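Local coordinates for protein putative hyaluronoglucosaminidase (PDB 6PWI) that probably hydrolyses terminal N-acetylhexosamine residues of glycans as a family 84 glycoside hydrolase, this chain holding its catalytic barrel, at residues F265-I279 with N306-R318. Sequence-based numbering, arbitrary orientation.
Sequences FGSEESYKADLEKII and NQVKLMEDLEKWR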
loop_
_atom_site.group_PDB
_atom_site.type_symbol
_atom_site.label_atom_id
_atom_site.label_comp_id
_atom_site.label_asym_id
_atom_site.label_seq_id
_atom_site.Cartn_x
_atom_site.Cartn_y
_atom_site.Cartn_z
ATOM N N PHE A 265 33.093 16.523 6.048
ATOM C CA PHE A 265 33.069 17.858 5.473
ATOM C C PHE A 265 34.192 18.708 6.070
ATOM O O PHE A 265 34.133 19.938 6.022
ATOM C CB PHE A 265 31.692 18.501 5.682
ATOM C CG PHE A 265 30.575 17.905 4.862
ATOM C CD1 PHE A 265 30.299 18.380 3.586
ATOM C CD2 PHE A 265 29.797 16.871 5.363
ATOM C CE1 PHE A 265 29.270 17.838 2.830
ATOM C CE2 PHE A 265 28.771 16.327 4.606
ATOM C CZ PHE A 265 28.510 16.809 3.342
ATOM N N GLY A 266 35.217 18.032 6.615
ATOM C CA GLY A 266 36.379 18.678 7.209
ATOM C C GLY A 266 37.080 19.618 6.229
ATOM O O GLY A 266 37.377 20.761 6.572
ATOM N N SER A 267 37.316 19.133 5.003
ATOM C CA SER A 267 38.074 19.881 4.013
ATOM C C SER A 267 37.631 19.500 2.604
ATOM O O SER A 267 36.958 18.490 2.416
ATOM C CB SER A 267 39.558 19.658 4.193
ATOM O OG SER A 267 39.876 18.272 4.150
ATOM N N GLU A 268 38.043 20.316 1.624
ATOM C CA GLU A 268 37.789 20.071 0.214
ATOM C C GLU A 268 38.330 18.692 -0.160
ATOM O O GLU A 268 37.669 17.949 -0.884
ATOM C CB GLU A 268 38.393 21.187 -0.646
ATOM N N GLU A 269 39.518 18.361 0.369
ATOM C CA GLU A 269 40.190 17.090 0.121
ATOM C C GLU A 269 39.350 15.924 0.650
ATOM O O GLU A 269 39.043 15.008 -0.108
ATOM C CB GLU A 269 41.609 17.081 0.697
ATOM N N SER A 270 38.969 15.976 1.939
ATOM C CA SER A 270 38.298 14.870 2.619
ATOM C C SER A 270 36.893 14.636 2.062
ATOM O O SER A 270 36.436 13.493 1.987
ATOM C CB SER A 270 38.268 15.064 4.119
ATOM O OG SER A 270 37.281 16.014 4.498
ATOM N N TYR A 271 36.214 15.730 1.695
ATOM C CA TYR A 271 34.891 15.659 1.101
ATOM C C TYR A 271 34.963 15.001 -0.276
ATOM O O TYR A 271 34.113 14.170 -0.597
ATOM C CB TYR A 271 34.237 17.041 1.042
ATOM C CG TYR A 271 32.977 17.083 0.216
ATOM C CD1 TYR A 271 31.793 16.534 0.691
ATOM C CD2 TYR A 271 32.976 17.645 -1.053
ATOM C CE1 TYR A 271 30.636 16.548 -0.074
ATOM C CE2 TYR A 271 31.829 17.667 -1.830
ATOM C CZ TYR A 271 30.655 17.119 -1.336
ATOM O OH TYR A 271 29.522 17.148 -2.095
ATOM N N LYS A 272 35.970 15.380 -1.078
ATOM C CA LYS A 272 36.150 14.809 -2.407
ATOM C C LYS A 272 36.358 13.299 -2.294
ATOM O O LYS A 272 35.867 12.541 -3.128
ATOM C CB LYS A 272 37.303 15.475 -3.170
ATOM N N ALA A 273 37.078 12.876 -1.245
ATOM C CA ALA A 273 37.365 11.466 -1.023
ATOM C C ALA A 273 36.061 10.719 -0.742
ATOM O O ALA A 273 35.842 9.626 -1.270
ATOM C CB ALA A 273 38.373 11.299 0.092
ATOM N N ASP A 274 35.188 11.351 0.056
ATOM C CA ASP A 274 33.931 10.760 0.482
ATOM C C ASP A 274 32.891 10.814 -0.639
ATOM O O ASP A 274 32.052 9.921 -0.749
ATOM C CB ASP A 274 33.465 11.348 1.819
ATOM C CG ASP A 274 33.893 10.528 3.026
ATOM O OD1 ASP A 274 34.272 9.345 2.837
ATOM O OD2 ASP A 274 33.837 11.070 4.151
ATOM N N LEU A 275 32.953 11.849 -1.484
ATOM C CA LEU A 275 32.027 11.946 -2.603
ATOM C C LEU A 275 32.317 10.849 -3.625
ATOM O O LEU A 275 31.410 10.397 -4.322
ATOM C CB LEU A 275 32.097 13.338 -3.238
ATOM C CG LEU A 275 31.166 13.540 -4.434
ATOM C CD1 LEU A 275 29.710 13.414 -4.017
ATOM C CD2 LEU A 275 31.417 14.873 -5.123
ATOM N N GLU A 276 33.587 10.426 -3.698
ATOM C CA GLU A 276 34.013 9.375 -4.610
ATOM C C GLU A 276 33.348 8.057 -4.220
ATOM O O GLU A 276 32.935 7.282 -5.084
ATOM C CB GLU A 276 35.535 9.216 -4.585
ATOM C CG GLU A 276 36.268 10.168 -5.515
ATOM C CD GLU A 276 37.760 9.910 -5.695
ATOM O OE1 GLU A 276 38.230 8.804 -5.329
ATOM O OE2 GLU A 276 38.452 10.816 -6.207
ATOM N N LYS A 277 33.249 7.829 -2.905
ATOM C CA LYS A 277 32.754 6.570 -2.371
ATOM C C LYS A 277 31.239 6.484 -2.530
ATOM O O LYS A 277 30.734 5.456 -2.978
ATOM C CB LYS A 277 33.196 6.373 -0.918
ATOM C CG LYS A 277 34.648 6.738 -0.663
ATOM C CD LYS A 277 35.411 5.728 0.145
ATOM C CE LYS A 277 36.877 6.095 0.223
ATOM N NZ LYS A 277 37.463 5.657 1.509
ATOM N N ILE A 278 30.526 7.568 -2.188
ATOM C CA ILE A 278 29.076 7.556 -2.304
ATOM C C ILE A 278 28.692 7.291 -3.761
ATOM O O ILE A 278 27.826 6.462 -4.037
ATOM C CB ILE A 278 28.411 8.817 -1.704
ATOM C CG1 ILE A 278 26.933 8.570 -1.382
ATOM C CG2 ILE A 278 28.594 10.035 -2.600
ATOM C CD1 ILE A 278 26.315 9.578 -0.433
ATOM N N ILE A 279 29.381 7.963 -4.689
ATOM C CA ILE A 279 29.098 7.808 -6.106
ATOM C C ILE A 279 29.448 6.382 -6.533
ATOM O O ILE A 279 28.738 5.790 -7.341
ATOM C CB ILE A 279 29.803 8.905 -6.935
ATOM C CG1 ILE A 279 29.034 10.228 -6.851
ATOM C CG2 ILE A 279 30.012 8.471 -8.385
ATOM C CD1 ILE A 279 29.807 11.426 -7.340
ATOM N N ASN A 306 25.656 21.364 4.658
ATOM C CA ASN A 306 26.418 20.245 4.137
ATOM C C ASN A 306 25.499 19.301 3.364
ATOM O O ASN A 306 25.863 18.829 2.287
ATOM C CB ASN A 306 27.233 19.577 5.245
ATOM C CG ASN A 306 28.368 20.462 5.716
ATOM O OD1 ASN A 306 28.801 21.366 4.998
ATOM N ND2 ASN A 306 28.858 20.211 6.920
ATOM N N GLN A 307 24.303 19.058 3.924
ATOM C CA GLN A 307 23.321 18.178 3.317
ATOM C C GLN A 307 22.973 18.690 1.922
ATOM O O GLN A 307 22.874 17.905 0.985
ATOM C CB GLN A 307 22.114 18.016 4.241
ATOM C CG GLN A 307 22.425 17.192 5.486
ATOM C CD GLN A 307 21.419 17.371 6.598
ATOM O OE1 GLN A 307 20.222 17.511 6.367
ATOM N NE2 GLN A 307 21.905 17.350 7.828
ATOM N N VAL A 308 22.844 20.016 1.787
ATOM C CA VAL A 308 22.568 20.646 0.505
ATOM C C VAL A 308 23.754 20.439 -0.441
ATOM O O VAL A 308 23.567 20.046 -1.595
ATOM C CB VAL A 308 22.213 22.136 0.667
ATOM C CG1 VAL A 308 21.999 22.818 -0.680
ATOM C CG2 VAL A 308 20.990 22.314 1.545
ATOM N N LYS A 309 24.971 20.709 0.055
ATOM C CA LYS A 309 26.195 20.533 -0.715
ATOM C C LYS A 309 26.181 19.163 -1.393
ATOM O O LYS A 309 26.332 19.078 -2.610
ATOM C CB LYS A 309 27.414 20.746 0.188
ATOM C CG LYS A 309 28.782 20.701 -0.475
ATOM C CD LYS A 309 29.843 21.327 0.428
ATOM C CE LYS A 309 31.255 20.823 0.209
ATOM N NZ LYS A 309 31.683 20.974 -1.204
ATOM N N LEU A 310 25.948 18.101 -0.607
ATOM C CA LEU A 310 25.974 16.747 -1.134
ATOM C C LEU A 310 24.938 16.586 -2.246
ATOM O O LEU A 310 25.252 16.054 -3.313
ATOM C CB LEU A 310 25.754 15.733 -0.008
ATOM C CG LEU A 310 25.610 14.282 -0.475
ATOM C CD1 LEU A 310 26.892 13.782 -1.122
ATOM C CD2 LEU A 310 25.207 13.362 0.667
ATOM N N MET A 311 23.709 17.060 -1.992
ATOM C CA MET A 311 22.602 16.837 -2.908
ATOM C C MET A 311 22.862 17.560 -4.228
ATOM O O MET A 311 22.409 17.110 -5.279
ATOM C CB MET A 311 21.261 17.285 -2.311
ATOM C CG MET A 311 20.798 16.447 -1.115
ATOM S SD MET A 311 20.849 14.633 -1.328
ATOM C CE MET A 311 19.661 14.392 -2.649
ATOM N N GLU A 312 23.607 18.673 -4.160
ATOM C CA GLU A 312 23.978 19.433 -5.345
ATOM C C GLU A 312 24.924 18.597 -6.200
ATOM O O GLU A 312 24.799 18.584 -7.424
ATOM C CB GLU A 312 24.612 20.773 -4.966
ATOM C CG GLU A 312 23.634 21.933 -4.975
ATOM C CD GLU A 312 24.006 23.154 -4.141
ATOM O OE1 GLU A 312 25.006 23.092 -3.389
ATOM O OE2 GLU A 312 23.280 24.168 -4.230
ATOM N N ASP A 313 25.842 17.881 -5.530
ATOM C CA ASP A 313 26.841 17.053 -6.194
ATOM C C ASP A 313 26.209 15.770 -6.737
ATOM O O ASP A 313 26.616 15.286 -7.793
ATOM C CB ASP A 313 28.066 16.815 -5.305
ATOM C CG ASP A 313 29.018 18.004 -5.255
ATOM O OD1 ASP A 313 29.062 18.765 -6.243
ATOM O OD2 ASP A 313 29.716 18.161 -4.232
ATOM N N LEU A 314 25.207 15.234 -6.026
ATOM C CA LEU A 314 24.534 14.019 -6.459
ATOM C C LEU A 314 23.623 14.319 -7.643
ATOM O O LEU A 314 23.411 13.452 -8.487
ATOM C CB LEU A 314 23.747 13.401 -5.298
ATOM C CG LEU A 314 24.595 12.857 -4.149
ATOM C CD1 LEU A 314 23.718 12.221 -3.083
ATOM C CD2 LEU A 314 25.620 11.856 -4.654
ATOM N N GLU A 315 23.098 15.547 -7.701
ATOM C CA GLU A 315 22.214 15.943 -8.787
ATOM C C GLU A 315 23.000 16.015 -10.098
ATOM O O GLU A 315 22.489 15.618 -11.147
ATOM C CB GLU A 315 21.487 17.249 -8.452
ATOM C CG GLU A 315 20.549 17.739 -9.546
ATOM C CD GLU A 315 19.272 16.942 -9.786
ATOM O OE1 GLU A 315 19.036 15.947 -9.071
ATOM O OE2 GLU A 315 18.506 17.323 -10.695
ATOM N N LYS A 316 24.248 16.507 -10.027
ATOM C CA LYS A 316 25.122 16.577 -11.191
ATOM C C LYS A 316 25.309 15.177 -11.772
ATOM O O LYS A 316 25.134 14.974 -12.974
ATOM C CB LYS A 316 26.454 17.262 -10.858
ATOM C CG LYS A 316 26.487 18.778 -11.044
ATOM C CD LYS A 316 27.854 19.417 -10.811
ATOM C CE LYS A 316 28.053 19.975 -9.414
ATOM N N TRP A 317 25.631 14.217 -10.894
ATOM C CA TRP A 317 25.776 12.809 -11.240
ATOM C C TRP A 317 24.511 12.277 -11.917
ATOM O O TRP A 317 24.571 11.588 -12.937
ATOM C CB TRP A 317 26.127 11.995 -9.988
ATOM C CG TRP A 317 26.220 10.521 -10.236
ATOM C CD1 TRP A 317 27.290 9.842 -10.743
ATOM C CD2 TRP A 317 25.200 9.535 -9.985
ATOM N NE1 TRP A 317 27.005 8.506 -10.832
ATOM C CE2 TRP A 317 25.731 8.285 -10.377
ATOM C CE3 TRP A 317 23.900 9.579 -9.466
ATOM C CZ2 TRP A 317 25.006 7.098 -10.262
ATOM C CZ3 TRP A 317 23.179 8.408 -9.368
ATOM C CH2 TRP A 317 23.728 7.183 -9.756
ATOM N N ARG A 318 23.360 12.607 -11.330
ATOM C CA ARG A 318 22.093 12.050 -11.763
ATOM C C ARG A 318 21.792 12.475 -13.201
ATOM O O ARG A 318 21.252 11.696 -13.986
ATOM C CB ARG A 318 21.011 12.498 -10.782
ATOM C CG ARG A 318 19.638 11.910 -11.051
ATOM C CD ARG A 318 18.662 12.981 -10.648
ATOM N NE ARG A 318 17.560 12.875 -11.579
ATOM C CZ ARG A 318 16.875 13.905 -12.043
ATOM N NH1 ARG A 318 17.191 15.135 -11.672
ATOM N NH2 ARG A 318 15.878 13.694 -12.882
#
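Tyr271 reaches across to helix 306-318, its ring covered on one face by Lys309 and met at the edge by Asp313, one turn further on. Its CG stands anti to the backbone N (chi1 169°), which sends the hydroxyl to Asp313, where OH donates to OD2 in a modelled separation of 2.4 Å, too short to be taken literally at this resolution. The carboxylate oxygen lies in the ring plane, while Lys309 lays its CE 3.8 Å from the centroid. Nearer the loop, Asn306 CB makes a CH-pi contact over the centre of the Phe265 ring, 3.4 Å from the centroid, and its amide, planes 2° apart, is offset toward the ring's CG end. Beyond the tyrosine the contact becomes mainly apolar. Ile278 CD1 meets Leu310 CD2 tip to tip at 4.1 Å, and its CG2 branch packs crosswise on Leu314 CD2. Leu275 rests on Leu310 and Asp313; Ile279 sets CG1 over one indole face of Trp317 and CG2 3.9 Å from its CD1, while NE1 hydrogen-bonds to Glu283. The axes of 268-279 and 306-318 come within 11.3 Å and cross at -48°, as neighbouring outer helices of the (beta/alpha)8 barrel, following strands 250-255 and 293-296. Leu314 and Met311 touch Val295 of strand 293-296.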